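Local coordinates for protein proline iminopeptidase (Streptomyces halstedii, PDB 3WMR) that acts as an amidohydrolase of the peptidase S33 family on polyketide substrates and is probably able to release N-terminal proline from peptides, at residues G57-Y62 and H78-G83; Y32-R37 and G85-L90; A167-D172 and R196-R201. One frame throughout, in Å; residues are numbered along the deposited sequence.

Interaction 1: residues G57-Y62 and H78-G83; sequences GSTHDY and HYDQLG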
loop_
_atom_site.group_PDB
_atom_site.type_symbol
_atom_site.label_atom_id
_atom_site.label_comp_id
_atom_site.label_asym_id
_atom_site.label_seq_id
_atom_site.Cartn_x
_atom_site.Cartn_y
_atom_site.Cartn_z
ATOM N N GLY A 57 7.701 0.736 4.214
ATOM C CA GLY A 57 9.090 0.608 3.786
ATOM C C GLY A 57 9.239 0.207 2.331
ATOM O O GLY A 57 10.333 -0.140 1.890
ATOM N N SER A 58 8.139 0.266 1.590
ATOM C CA SER A 58 8.169 0.037 0.163
ATOM C C SER A 58 8.446 1.401 -0.506
ATOM O O SER A 58 8.920 2.331 0.157
ATOM C CB SER A 58 6.847 -0.592 -0.268
ATOM O OG SER A 58 6.849 -0.895 -1.645
ATOM N N THR A 59 8.204 1.524 -1.806
ATOM C CA THR A 59 8.370 2.797 -2.479
ATOM C C THR A 59 7.221 3.010 -3.453
ATOM O O THR A 59 6.430 2.100 -3.702
ATOM C CB THR A 59 9.734 2.905 -3.206
ATOM O OG1 THR A 59 9.823 1.920 -4.258
ATOM C CG2 THR A 59 10.892 2.739 -2.230
ATOM N N HIS A 60 7.139 4.216 -3.998
ATOM C CA HIS A 60 6.076 4.588 -4.939
ATOM C C HIS A 60 6.174 3.874 -6.278
ATOM O O HIS A 60 5.208 3.860 -7.044
ATOM C CB HIS A 60 6.138 6.083 -5.253
ATOM C CG HIS A 60 7.166 6.434 -6.292
ATOM N ND1 HIS A 60 8.509 6.558 -6.002
ATOM C CD2 HIS A 60 7.050 6.650 -7.624
ATOM C CE1 HIS A 60 9.174 6.841 -7.110
ATOM N NE2 HIS A 60 8.310 6.898 -8.109
ATOM N N ASP A 61 7.346 3.316 -6.570
ATOM C CA ASP A 61 7.703 2.900 -7.942
ATOM C C ASP A 61 6.723 1.917 -8.559
ATOM O O ASP A 61 6.305 2.094 -9.696
ATOM C CB ASP A 61 9.118 2.293 -7.980
ATOM C CG ASP A 61 10.183 3.280 -7.567
ATOM O OD1 ASP A 61 10.888 3.807 -8.458
ATOM O OD2 ASP A 61 10.316 3.528 -6.351
ATOM N N TYR A 62 6.355 0.882 -7.813
ATOM C CA TYR A 62 5.380 -0.123 -8.294
ATOM C C TYR A 62 3.971 0.438 -8.554
ATOM O O TYR A 62 3.143 -0.238 -9.156
ATOM C CB TYR A 62 5.310 -1.324 -7.331
ATOM C CG TYR A 62 4.431 -1.096 -6.096
ATOM C CD1 TYR A 62 4.884 -0.324 -5.039
ATOM C CD2 TYR A 62 3.158 -1.672 -5.992
ATOM C CE1 TYR A 62 4.094 -0.094 -3.922
ATOM C CE2 TYR A 62 2.358 -1.455 -4.853
ATOM C CZ TYR A 62 2.837 -0.657 -3.829
ATOM O OH TYR A 62 2.084 -0.405 -2.702
ATOM N N HIS A 78 2.552 10.783 -6.467
ATOM C CA HIS A 78 3.330 9.676 -5.904
ATOM C C HIS A 78 4.293 10.239 -4.878
ATOM O O HIS A 78 4.801 11.342 -5.059
ATOM C CB HIS A 78 4.157 8.944 -6.963
ATOM C CG HIS A 78 3.352 8.094 -7.891
ATOM N ND1 HIS A 78 2.663 8.614 -8.965
ATOM C CD2 HIS A 78 3.163 6.757 -7.936
ATOM C CE1 HIS A 78 2.064 7.636 -9.617
ATOM N NE2 HIS A 78 2.351 6.499 -9.014
ATOM N N TYR A 79 4.536 9.496 -3.802
ATOM C CA TYR A 79 5.622 9.846 -2.884
ATOM C C TYR A 79 6.228 8.650 -2.142
ATOM O O TYR A 79 5.595 7.614 -1.982
ATOM C CB TYR A 79 5.187 10.947 -1.911
ATOM C CG TYR A 79 4.443 10.515 -0.657
ATOM C CD1 TYR A 79 3.059 10.332 -0.665
ATOM C CD2 TYR A 79 5.114 10.360 0.565
ATOM C CE1 TYR A 79 2.372 9.978 0.491
ATOM C CE2 TYR A 79 4.430 10.003 1.725
ATOM C CZ TYR A 79 3.057 9.811 1.683
ATOM O OH TYR A 79 2.357 9.453 2.828
ATOM N N ASP A 80 7.476 8.816 -1.713
ATOM C CA ASP A 80 8.178 7.814 -0.924
ATOM C C ASP A 80 8.098 8.221 0.518
ATOM O O ASP A 80 8.520 9.308 0.885
ATOM C CB ASP A 80 9.653 7.733 -1.298
ATOM C CG ASP A 80 9.882 7.121 -2.651
ATOM O OD1 ASP A 80 8.999 6.403 -3.171
ATOM O OD2 ASP A 80 10.967 7.368 -3.187
ATOM N N GLN A 81 7.546 7.342 1.333
ATOM C CA GLN A 81 7.488 7.544 2.770
ATOM C C GLN A 81 8.884 7.567 3.408
ATOM O O GLN A 81 9.851 7.044 2.857
ATOM C CB GLN A 81 6.583 6.477 3.393
ATOM C CG GLN A 81 5.135 6.664 2.958
ATOM C CD GLN A 81 4.280 5.421 3.098
ATOM O OE1 GLN A 81 4.359 4.703 4.095
ATOM N NE2 GLN A 81 3.410 5.195 2.114
ATOM N N LEU A 82 8.983 8.199 4.569
ATOM C CA LEU A 82 10.277 8.375 5.232
ATOM C C LEU A 82 10.912 7.030 5.511
ATOM O O LEU A 82 10.249 6.123 5.994
ATOM C CB LEU A 82 10.114 9.127 6.549
ATOM C CG LEU A 82 11.405 9.478 7.300
ATOM C CD1 LEU A 82 12.183 10.553 6.549
ATOM C CD2 LEU A 82 11.101 9.935 8.721
ATOM N N GLY A 83 12.206 6.925 5.220
ATOM C CA GLY A 83 12.979 5.723 5.508
ATOM C C GLY A 83 13.430 4.987 4.261
ATOM O O GLY A 83 14.359 4.175 4.326
HETATM O O HOH W 1 6.681 3.258 4.890
HETATM O O HOH W 2 9.623 4.610 1.599
HETATM O O HOH W 3 11.823 5.512 -4.915
#
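Gly57 opens the segment with a positive phi, at backbone angles where a side chain would run into the carbonyl oxygen of the preceding residue. Its N-H is given to a water, 2.8 Å from Gly57 N, which in turn donates to Gln81 OE1. A second water sits between Ser58 O and Gln81 O, so the early part of 57-62 meets 78-83 largely through solvent. Thr59 OG1 donates to Asp61 OD2 over 2.7 Å, on the lone pair pointing away from the other carboxylate oxygen, and is also hydrogen-bonded to Thr216 of helix 211-222. His60 makes the direct grip. His60 N reaches Asp80 OD1 at 3.0 Å and 172°, nearly along the C-O axis. With CG in the crowded position between backbone N and carbonyl carbon (chi1 81°), the ring folds back so that ND1 gives a second bond to Asp80 OD1, 2.9 Å long. That oxygen lies in the imidazole plane, while the ring approaches from above the carboxylate plane. ND1 therefore carries a proton, and two donors on one oxygen would favour an ionised Asp80. Asp80 OD2 is held from outside by Gly86 N. On its CD2 side the His60 ring rests against His78, with His60 CD2 3.8 Å from His78 CB. Asp61 brings a like charge nearby, and a water donating to both Asp61 OD2 and Asp80 OD2 probably eases it. Helix 211-222 packs on Thr59 and Asp61, helix 100-113 backs Tyr79 and Gln81, and strand 32-39 pairs with strand 76-80 at His78 and Asp80.

Interaction 2: residues Y32-R37 and G85-L90; sequences YRTWYR and GGSTHL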
loop_
_atom_site.group_PDB
_atom_site.type_symbol
_atom_site.label_atom_id
_atom_site.label_comp_id
_atom_site.label_asym_id
_atom_site.label_seq_id
_atom_site.Cartn_x
_atom_site.Cartn_y
_atom_site.Cartn_z
ATOM N N TYR A 32 13.885 16.069 8.524
ATOM C CA TYR A 32 14.167 15.174 7.386
ATOM C C TYR A 32 13.482 15.653 6.113
ATOM O O TYR A 32 12.818 16.685 6.125
ATOM C CB TYR A 32 13.729 13.739 7.722
ATOM C CG TYR A 32 14.117 13.295 9.119
ATOM C CD1 TYR A 32 15.440 12.980 9.429
ATOM C CD2 TYR A 32 13.162 13.193 10.128
ATOM C CE1 TYR A 32 15.801 12.582 10.702
ATOM C CE2 TYR A 32 13.514 12.784 11.405
ATOM C CZ TYR A 32 14.830 12.481 11.687
ATOM O OH TYR A 32 15.180 12.079 12.964
ATOM N N ARG A 33 13.654 14.899 5.026
ATOM C CA ARG A 33 13.068 15.217 3.720
ATOM C C ARG A 33 12.111 14.108 3.256
ATOM O O ARG A 33 12.402 12.920 3.433
ATOM C CB ARG A 33 14.170 15.366 2.668
ATOM C CG ARG A 33 15.330 16.279 3.050
ATOM C CD ARG A 33 14.922 17.738 3.164
ATOM N NE ARG A 33 14.359 18.246 1.914
ATOM C CZ ARG A 33 13.907 19.482 1.739
ATOM N NH1 ARG A 33 13.963 20.367 2.727
ATOM N NH2 ARG A 33 13.396 19.837 0.566
ATOM N N THR A 34 10.992 14.502 2.644
ATOM C CA THR A 34 10.055 13.566 2.009
ATOM C C THR A 34 10.055 13.811 0.510
ATOM O O THR A 34 9.786 14.927 0.076
ATOM C CB THR A 34 8.612 13.766 2.519
ATOM O OG1 THR A 34 8.558 13.530 3.927
ATOM C CG2 THR A 34 7.636 12.824 1.811
ATOM N N TRP A 35 10.321 12.768 -0.273
ATOM C CA TRP A 35 10.374 12.865 -1.733
ATOM C C TRP A 35 9.015 12.615 -2.371
ATOM O O TRP A 35 8.300 11.681 -1.987
ATOM C CB TRP A 35 11.369 11.856 -2.305
ATOM C CG TRP A 35 11.581 11.993 -3.789
ATOM C CD1 TRP A 35 12.532 12.765 -4.419
ATOM C CD2 TRP A 35 10.826 11.359 -4.831
ATOM N NE1 TRP A 35 12.402 12.652 -5.786
ATOM C CE2 TRP A 35 11.371 11.788 -6.065
ATOM C CE3 TRP A 35 9.743 10.470 -4.843
ATOM C CZ2 TRP A 35 10.864 11.361 -7.298
ATOM C CZ3 TRP A 35 9.243 10.045 -6.063
ATOM C CH2 TRP A 35 9.803 10.498 -7.281
ATOM N N TYR A 36 8.692 13.423 -3.382
ATOM C CA TYR A 36 7.396 13.364 -4.070
ATOM C C TYR A 36 7.539 13.571 -5.574
ATOM O O TYR A 36 8.584 13.983 -6.081
ATOM C CB TYR A 36 6.452 14.442 -3.517
ATOM C CG TYR A 36 6.819 15.827 -4.016
ATOM C CD1 TYR A 36 7.773 16.591 -3.352
ATOM C CD2 TYR A 36 6.248 16.349 -5.177
ATOM C CE1 TYR A 36 8.143 17.843 -3.816
ATOM C CE2 TYR A 36 6.611 17.600 -5.650
ATOM C CZ TYR A 36 7.560 18.340 -4.962
ATOM O OH TYR A 36 7.929 19.582 -5.401
ATOM N N ARG A 37 6.441 13.336 -6.271
ATOM C CA ARG A 37 6.349 13.568 -7.707
ATOM C C ARG A 37 4.874 13.815 -8.078
ATOM O O ARG A 37 3.985 13.072 -7.636
ATOM C CB ARG A 37 6.932 12.345 -8.429
ATOM C CG ARG A 37 6.244 11.939 -9.715
ATOM C CD ARG A 37 6.102 10.434 -9.836
ATOM N NE ARG A 37 6.865 9.909 -10.958
ATOM C CZ ARG A 37 6.470 9.904 -12.231
ATOM N NH1 ARG A 37 5.299 10.401 -12.603
ATOM N NH2 ARG A 37 7.268 9.383 -13.147
ATOM N N GLY A 85 13.491 4.946 -0.498
ATOM C CA GLY A 85 13.391 5.669 -1.757
ATOM C C GLY A 85 14.083 7.022 -1.695
ATOM O O GLY A 85 15.178 7.147 -1.132
ATOM N N GLY A 86 13.429 8.040 -2.249
ATOM C CA GLY A 86 14.013 9.369 -2.370
ATOM C C GLY A 86 13.972 10.177 -1.091
ATOM O O GLY A 86 14.530 11.270 -1.041
ATOM N N SER A 87 13.305 9.659 -0.061
ATOM C CA SER A 87 13.214 10.352 1.225
ATOM C C SER A 87 14.445 10.054 2.077
ATOM O O SER A 87 15.286 9.260 1.685
ATOM C CB SER A 87 11.925 9.947 1.941
ATOM O OG SER A 87 10.806 10.230 1.104
ATOM N N THR A 88 14.552 10.703 3.235
ATOM C CA THR A 88 15.690 10.495 4.129
ATOM C C THR A 88 15.729 9.036 4.610
ATOM O O THR A 88 14.725 8.504 5.088
ATOM C CB THR A 88 15.637 11.442 5.356
ATOM O OG1 THR A 88 15.392 12.786 4.924
ATOM C CG2 THR A 88 16.948 11.405 6.151
ATOM N N HIS A 89 16.888 8.397 4.456
ATOM C CA HIS A 89 17.136 7.068 5.017
ATOM C C HIS A 89 17.673 7.224 6.423
ATOM O O HIS A 89 18.500 8.089 6.675
ATOM C CB HIS A 89 18.129 6.299 4.156
ATOM C CG HIS A 89 17.602 5.982 2.797
ATOM N ND1 HIS A 89 17.391 4.694 2.362
ATOM C CD2 HIS A 89 17.202 6.789 1.788
ATOM C CE1 HIS A 89 16.898 4.720 1.138
ATOM N NE2 HIS A 89 16.777 5.981 0.765
ATOM N N LEU A 90 17.172 6.404 7.340
ATOM C CA LEU A 90 17.614 6.426 8.726
ATOM C C LEU A 90 17.924 4.996 9.179
ATOM O O LEU A 90 17.229 4.450 10.038
ATOM C CB LEU A 90 16.543 7.050 9.626
ATOM C CG LEU A 90 16.063 8.466 9.293
ATOM C CD1 LEU A 90 15.190 8.498 8.048
ATOM C CD2 LEU A 90 15.291 9.052 10.469
#
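Two bonds clamp Arg33 to Thr88: Arg33 N donates to Thr88 OG1 at 2.7 Å, and Thr88 N returns a bond of 3.1 Å to Arg33 O, lying in the carbonyl plane. The threonine hydroxyl thus stands where a strand partner would offer a carbonyl, although 85-90 is irregular loop. Two residues on, Trp35 N meets Ser87 OG at 2.9 Å and an almost straight 176°. Both hydroxyls are anti to their own carbonyl carbon, which swings them over to the strand. An alanine in place of Thr88 would lose the acceptor for Arg33 N and the CG2 methyl beside the tyrosine, and would probably loosen the loop at this end. Around this polar row lies apolar contact. Leu90 CD2 sits over one face of the Tyr32 ring, 3.9 Å from its centroid and shifted toward the rim, a CH-pi contact, while Thr88 CG2 comes within 3.9 Å of Tyr32 CD1. At the other end Trp35 CB presses on Gly86 C at 3.3 Å; a CB on Gly86 would collide with the indole. Farther out, Ser87 OG also bonds to Asp80 O, so that the hydroxyl bridges the two neighbouring strands beside the Trp35-Asp80 backbone bond. Within the loop, His89 NE2 donates to Gly85 O over 2.7 Å and closes the turn, its ND1 held by Asp223. The loop follows strand 76-80 of the alpha/beta hydrolase sheet, and its sequence resembles the Asp-Gln-X-Gly-X-Gly-X-Ser motif of prolyl aminopeptidases in family S33.

Interaction 3: residues A167-D172 and R196-R201; sequences ALLPPD and RAFYDR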
loop_
_atom_site.group_PDB
_atom_site.type_symbol
_atom_site.label_atom_id
_atom_site.label_comp_id
_atom_site.label_asym_id
_atom_site.label_seq_id
_atom_site.Cartn_x
_atom_site.Cartn_y
_atom_site.Cartn_z
ATOM N N ALA A 167 -1.408 -23.223 3.635
ATOM C CA ALA A 167 -1.907 -24.610 3.635
ATOM C C ALA A 167 -2.371 -25.121 2.256
ATOM O O ALA A 167 -2.558 -26.322 2.084
ATOM C CB ALA A 167 -3.047 -24.762 4.646
ATOM N N LEU A 168 -2.604 -24.221 1.300
ATOM C CA LEU A 168 -2.968 -24.612 -0.085
ATOM C C LEU A 168 -1.757 -24.713 -1.012
ATOM O O LEU A 168 -1.888 -25.098 -2.178
ATOM C CB LEU A 168 -3.992 -23.630 -0.667
ATOM C CG LEU A 168 -5.338 -23.586 0.063
ATOM C CD1 LEU A 168 -6.138 -22.361 -0.350
ATOM C CD2 LEU A 168 -6.142 -24.863 -0.185
ATOM N N LEU A 169 -0.575 -24.372 -0.505
ATOM C CA LEU A 169 0.662 -24.576 -1.260
ATOM C C LEU A 169 1.035 -26.052 -1.260
ATOM O O LEU A 169 0.537 -26.803 -0.415
ATOM C CB LEU A 169 1.800 -23.766 -0.641
ATOM C CG LEU A 169 1.644 -22.249 -0.728
ATOM C CD1 LEU A 169 2.752 -21.587 0.058
ATOM C CD2 LEU A 169 1.674 -21.772 -2.179
ATOM N N PRO A 170 1.923 -26.472 -2.183
ATOM C CA PRO A 170 2.418 -27.855 -2.151
ATOM C C PRO A 170 3.077 -28.206 -0.805
ATOM O O PRO A 170 3.697 -27.336 -0.176
ATOM C CB PRO A 170 3.451 -27.896 -3.284
ATOM C CG PRO A 170 3.066 -26.785 -4.193
ATOM C CD PRO A 170 2.488 -25.713 -3.312
ATOM N N PRO A 171 2.921 -29.458 -0.348
ATOM C CA PRO A 171 3.485 -29.830 0.953
ATOM C C PRO A 171 4.973 -29.488 1.111
ATOM O O PRO A 171 5.362 -28.946 2.141
ATOM C CB PRO A 171 3.247 -31.343 1.008
ATOM C CG PRO A 171 2.001 -31.532 0.209
ATOM C CD PRO A 171 2.120 -30.557 -0.929
ATOM N N ASP A 172 5.788 -29.755 0.093
ATOM C CA ASP A 172 7.225 -29.463 0.171
ATOM C C ASP A 172 7.523 -27.971 0.336
ATOM O O ASP A 172 8.471 -27.599 1.030
ATOM C CB ASP A 172 8.004 -30.041 -1.040
ATOM C CG ASP A 172 7.696 -29.330 -2.350
ATOM O OD1 ASP A 172 6.502 -29.118 -2.662
ATOM O OD2 ASP A 172 8.649 -29.012 -3.103
ATOM N N ARG A 196 8.280 -17.625 -3.525
ATOM C CA ARG A 196 7.820 -17.331 -4.889
ATOM C C ARG A 196 6.606 -18.137 -5.308
ATOM O O ARG A 196 5.755 -17.643 -6.034
ATOM C CB ARG A 196 8.954 -17.553 -5.890
ATOM C CG ARG A 196 9.979 -16.438 -5.852
ATOM C CD ARG A 196 9.575 -15.346 -6.811
ATOM N NE ARG A 196 9.557 -15.927 -8.146
ATOM C CZ ARG A 196 8.779 -15.538 -9.143
ATOM N NH1 ARG A 196 7.932 -14.539 -8.992
ATOM N NH2 ARG A 196 8.856 -16.167 -10.302
ATOM N N ALA A 197 6.518 -19.377 -4.856
ATOM C CA ALA A 197 5.290 -20.119 -5.035
ATOM C C ALA A 197 4.084 -19.368 -4.422
ATOM O O ALA A 197 2.979 -19.477 -4.936
ATOM C CB ALA A 197 5.418 -21.520 -4.443
ATOM N N PHE A 198 4.287 -18.605 -3.340
ATOM C CA PHE A 198 3.181 -17.811 -2.747
ATOM C C PHE A 198 2.984 -16.534 -3.553
ATOM O O PHE A 198 1.867 -16.207 -3.921
ATOM C CB PHE A 198 3.446 -17.481 -1.256
ATOM C CG PHE A 198 2.339 -16.690 -0.582
ATOM C CD1 PHE A 198 2.250 -15.304 -0.725
ATOM C CD2 PHE A 198 1.416 -17.330 0.242
ATOM C CE1 PHE A 198 1.247 -14.586 -0.081
ATOM C CE2 PHE A 198 0.414 -16.617 0.883
ATOM C CZ PHE A 198 0.339 -15.247 0.733
ATOM N N TYR A 199 4.072 -15.826 -3.848
ATOM C CA TYR A 199 3.973 -14.531 -4.522
ATOM C C TYR A 199 3.340 -14.706 -5.900
ATOM O O TYR A 199 2.469 -13.924 -6.287
ATOM C CB TYR A 199 5.338 -13.829 -4.638
ATOM C CG TYR A 199 5.766 -12.990 -3.419
ATOM C CD1 TYR A 199 5.698 -13.501 -2.131
ATOM C CD2 TYR A 199 6.290 -11.714 -3.582
ATOM C CE1 TYR A 199 6.092 -12.733 -1.022
ATOM C CE2 TYR A 199 6.714 -10.949 -2.497
ATOM C CZ TYR A 199 6.609 -11.462 -1.222
ATOM O OH TYR A 199 7.036 -10.697 -0.172
ATOM N N ASP A 200 3.758 -15.745 -6.621
ATOM C CA ASP A 200 3.231 -16.013 -7.960
ATOM C C ASP A 200 1.721 -16.237 -7.949
ATOM O O ASP A 200 1.085 -16.062 -8.972
ATOM C CB ASP A 200 3.911 -17.231 -8.609
ATOM C CG ASP A 200 5.408 -17.047 -8.814
ATOM O OD1 ASP A 200 5.914 -15.910 -8.759
ATOM O OD2 ASP A 200 6.101 -18.061 -9.046
ATOM N N ARG A 201 1.130 -16.610 -6.807
ATOM C CA ARG A 201 -0.324 -16.791 -6.765
ATOM C C ARG A 201 -1.058 -15.555 -6.279
ATOM O O ARG A 201 -2.128 -15.200 -6.813
ATOM C CB ARG A 201 -0.717 -17.945 -5.851
ATOM C CG ARG A 201 -0.268 -19.309 -6.330
ATOM C CD ARG A 201 -0.767 -20.372 -5.368
ATOM N NE ARG A 201 -0.309 -21.719 -5.716
ATOM C CZ ARG A 201 -0.693 -22.818 -5.084
ATOM N NH1 ARG A 201 -1.541 -22.749 -4.062
ATOM N NH2 ARG A 201 -0.215 -23.994 -5.456
#
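A leucine slotted beside an arginine, with one bond from that arginine to the backbone, joins the turn leading into helix 171-183 to helix 189-202, in the helical region between strands 143-149 and 258-263. Leu169 is the apolar wedge. Its CD2 methyl lies over one face of the Arg201 guanidinium, 3.9 Å from Arg201 NH1 and offset toward the rim, and also touches Ala197 O at 3.8 Å. The other methyl, CD1, comes to the edge of the Phe198 ring and lies 4.4 Å from Phe198 CB. Arg201 runs extended from CG to NE, passing the leucine in the opposite direction, so that its tip arrives at the backbone. There Arg201 NH1 donates to Leu168 O at 3.0 Å and 160°. The oxygen lies near the guanidinium plane, but the nitrogen stands well above the carbonyl plane, 64° out of it. Pro170, the N-cap residue of helix 171-183, meets the same group tip to tip, its CD 3.9 Å from Arg201 NH2. Phe198 continues inward to Met162 and Leu165 of helix 155-166 and to Phe236. Helices inserted at this point in the sheet commonly form the cap of alpha/beta hydrolases, as they probably do here, and Phe198 lies near the predicted catalytic residues Asp266 and His293.

In the fold
Interactions 1 and 2 adjoin in the same sheet, on neighbouring strands 76-80 and 32-39, their centres 8 Å apart, with interaction 1 nested in the loop that interaction 2 closes. Asp80 joins them: Asp80 O lies 2.5 Å from Ser87 OG and Asp80 OD2 2.7 Å from Gly86 N, both probable hydrogen bonds. Interaction 3 stands apart, its centre about 27 Å from that of interaction 1 and 35 Å from that of interaction 2. The predicted active site lies nearer to interactions 1 and 3: the Thr59 side chain is about 12 Å from that of the predicted nucleophile Ser126, and that of Phe198 about 8 Å from those of Asp266 and His293.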